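Local coordinates for protein transcriptional regulator, ROK family (Vibrio cholerae O1 biovar eltor, PDB 1Z05) that probably binds DNA as a ROK-family transcriptional regulator linked to carbohydrate metabolism, is a homologue of Escherichia coli Mlc, and carries a zinc site, at residues A[364-369]-A[401-406]. Residues are numbered along the deposited sequence; the frame is centred on the assembly and turned at random.
Sequences GGVINQ and FYKQAT
Y402 lays one face of its phenol ring over the backbone of G365, where strand 360-364 of the ROK family's actin-like (ASKHA) ATPase fold gives way, through G364 and G365, to the 3-10 segment beginning at V366. The main contact is CH-pi: the CA of G365 sits 4.0 Å from the ring centroid, 28° off the ring normal, and the N of V366 lies above the same face, displaced toward the rim. A chi1 of -180°, CG trans to N, carries the Y402 ring out of the 401-406 loop onto G365. V366 meets the CE2 side of the ring: its CG1, turned away from the carbonyl carbon, touches Y402 CE2 at 3.5 Å and comes near the phenol oxygen. The amine of K403 comes up to the ring edge, in its plane. Behind the tyrosine, its own backbone N gives a nearly linear bond to Q404 OE1 (2.9 Å), tying down the base of the side chain. At the far end of the loop, just before helix 407-418, T406 packs on strand 119-126 of the other five-stranded sheet, so the loop, not the ring, runs from one sheet to the other. No direct hydrogen bond crosses the contact. Instead, one water accepts from the N of V366 at 3.0 Å and sits 2.7 Å from Y402 OH.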
loop_
_atom_site.group_PDB
_atom_site.type_symbol
_atom_site.label_atom_id
_atom_site.label_comp_id
_atom_site.label_asym_id
_atom_site.label_seq_id
_atom_site.Cartn_x
_atom_site.Cartn_y
_atom_site.Cartn_z
ATOM N N GLY A 364 -9.531 18.158 0.853
ATOM C CA GLY A 364 -9.117 19.173 -0.100
ATOM C C GLY A 364 -10.181 19.449 -1.143
ATOM O O GLY A 364 -10.842 18.524 -1.636
ATOM N N GLY A 365 -10.327 20.719 -1.498
ATOM C CA GLY A 365 -11.277 21.130 -2.529
ATOM C C GLY A 365 -11.985 22.411 -2.145
ATOM O O GLY A 365 -11.905 22.845 -0.993
ATOM N N VAL A 366 -12.682 23.014 -3.109
ATOM C CA VAL A 366 -13.390 24.275 -2.883
ATOM C C VAL A 366 -14.451 24.137 -1.783
ATOM O O VAL A 366 -14.778 25.106 -1.091
ATOM C CB VAL A 366 -13.999 24.877 -4.196
ATOM C CG1 VAL A 366 -12.907 25.145 -5.228
ATOM C CG2 VAL A 366 -15.060 23.970 -4.786
ATOM N N ILE A 367 -14.949 22.913 -1.612
ATOM C CA ILE A 367 -15.928 22.581 -0.571
ATOM C C ILE A 367 -15.469 22.933 0.857
ATOM O O ILE A 367 -16.288 23.005 1.785
ATOM C CB ILE A 367 -16.331 21.081 -0.661
ATOM C CG1 ILE A 367 -17.773 20.883 -0.201
ATOM C CG2 ILE A 367 -15.324 20.179 0.090
ATOM C CD1 ILE A 367 -18.799 21.395 -1.198
ATOM N N ASN A 368 -14.169 23.159 1.036
ATOM C CA ASN A 368 -13.646 23.613 2.324
ATOM C C ASN A 368 -14.129 25.017 2.728
ATOM O O ASN A 368 -13.974 25.425 3.886
ATOM C CB ASN A 368 -12.120 23.519 2.370
ATOM C CG ASN A 368 -11.634 22.120 2.667
ATOM O OD1 ASN A 368 -12.179 21.429 3.532
ATOM N ND2 ASN A 368 -10.592 21.690 1.958
ATOM N N GLN A 369 -14.719 25.738 1.777
ATOM C CA GLN A 369 -15.324 27.044 2.050
ATOM C C GLN A 369 -16.616 26.913 2.862
ATOM O O GLN A 369 -17.127 27.897 3.399
ATOM C CB GLN A 369 -15.554 27.812 0.743
ATOM C CG GLN A 369 -14.250 28.263 0.081
ATOM C CD GLN A 369 -14.412 28.688 -1.372
ATOM O OE1 GLN A 369 -15.526 28.862 -1.865
ATOM N NE2 GLN A 369 -13.286 28.858 -2.064
ATOM N N PHE A 401 -2.739 22.845 0.781
ATOM C CA PHE A 401 -2.723 23.265 -0.616
ATOM C C PHE A 401 -4.043 23.016 -1.322
ATOM O O PHE A 401 -4.776 22.091 -0.977
ATOM C CB PHE A 401 -1.573 22.582 -1.377
ATOM C CG PHE A 401 -0.223 22.769 -0.727
ATOM C CD1 PHE A 401 0.370 24.034 -0.671
ATOM C CD2 PHE A 401 0.443 21.687 -0.144
ATOM C CE1 PHE A 401 1.614 24.216 -0.061
ATOM C CE2 PHE A 401 1.690 21.863 0.465
ATOM C CZ PHE A 401 2.269 23.127 0.505
ATOM N N TYR A 402 -4.352 23.868 -2.293
ATOM C CA TYR A 402 -5.404 23.585 -3.266
ATOM C C TYR A 402 -5.188 24.341 -4.562
ATOM O O TYR A 402 -5.202 23.737 -5.636
ATOM C CB TYR A 402 -6.830 23.849 -2.738
ATOM C CG TYR A 402 -7.873 23.522 -3.799
ATOM C CD1 TYR A 402 -8.103 22.199 -4.184
ATOM C CD2 TYR A 402 -8.580 24.534 -4.454
ATOM C CE1 TYR A 402 -9.022 21.886 -5.181
ATOM C CE2 TYR A 402 -9.511 24.230 -5.453
ATOM C CZ TYR A 402 -9.730 22.904 -5.805
ATOM O OH TYR A 402 -10.647 22.579 -6.784
ATOM N N LYS A 403 -4.995 25.653 -4.463
ATOM C CA LYS A 403 -4.753 26.481 -5.647
ATOM C C LYS A 403 -3.270 26.561 -6.010
ATOM O O LYS A 403 -2.906 27.148 -7.031
ATOM C CB LYS A 403 -5.368 27.876 -5.489
ATOM C CG LYS A 403 -6.870 27.913 -5.752
ATOM C CD LYS A 403 -7.517 29.164 -5.156
ATOM C CE LYS A 403 -9.018 29.219 -5.442
ATOM N NZ LYS A 403 -9.757 28.024 -4.932
ATOM N N GLN A 404 -2.422 25.966 -5.173
ATOM C CA GLN A 404 -1.000 25.835 -5.480
ATOM C C GLN A 404 -0.846 24.577 -6.321
ATOM O O GLN A 404 -0.541 23.488 -5.817
ATOM C CB GLN A 404 -0.140 25.780 -4.210
ATOM C CG GLN A 404 -0.292 26.985 -3.277
ATOM C CD GLN A 404 -1.444 26.821 -2.301
ATOM O OE1 GLN A 404 -2.328 25.993 -2.503
ATOM N NE2 GLN A 404 -1.441 27.619 -1.237
ATOM N N ALA A 405 -1.080 24.748 -7.616
ATOM C CA ALA A 405 -1.202 23.633 -8.537
ATOM C C ALA A 405 0.112 22.889 -8.781
ATOM O O ALA A 405 0.095 21.732 -9.201
ATOM C CB ALA A 405 -1.795 24.115 -9.852
ATOM N N THR A 406 1.245 23.543 -8.524
ATOM C CA THR A 406 2.542 22.922 -8.811
ATOM C C THR A 406 3.306 22.402 -7.576
ATOM O O THR A 406 4.378 21.816 -7.722
ATOM C CB THR A 406 3.461 23.812 -9.689
ATOM O OG1 THR A 406 3.790 25.023 -8.994
ATOM C CG2 THR A 406 2.791 24.147 -11.028
HETATM O O HOH W 1 -12.737 21.318 -5.565
#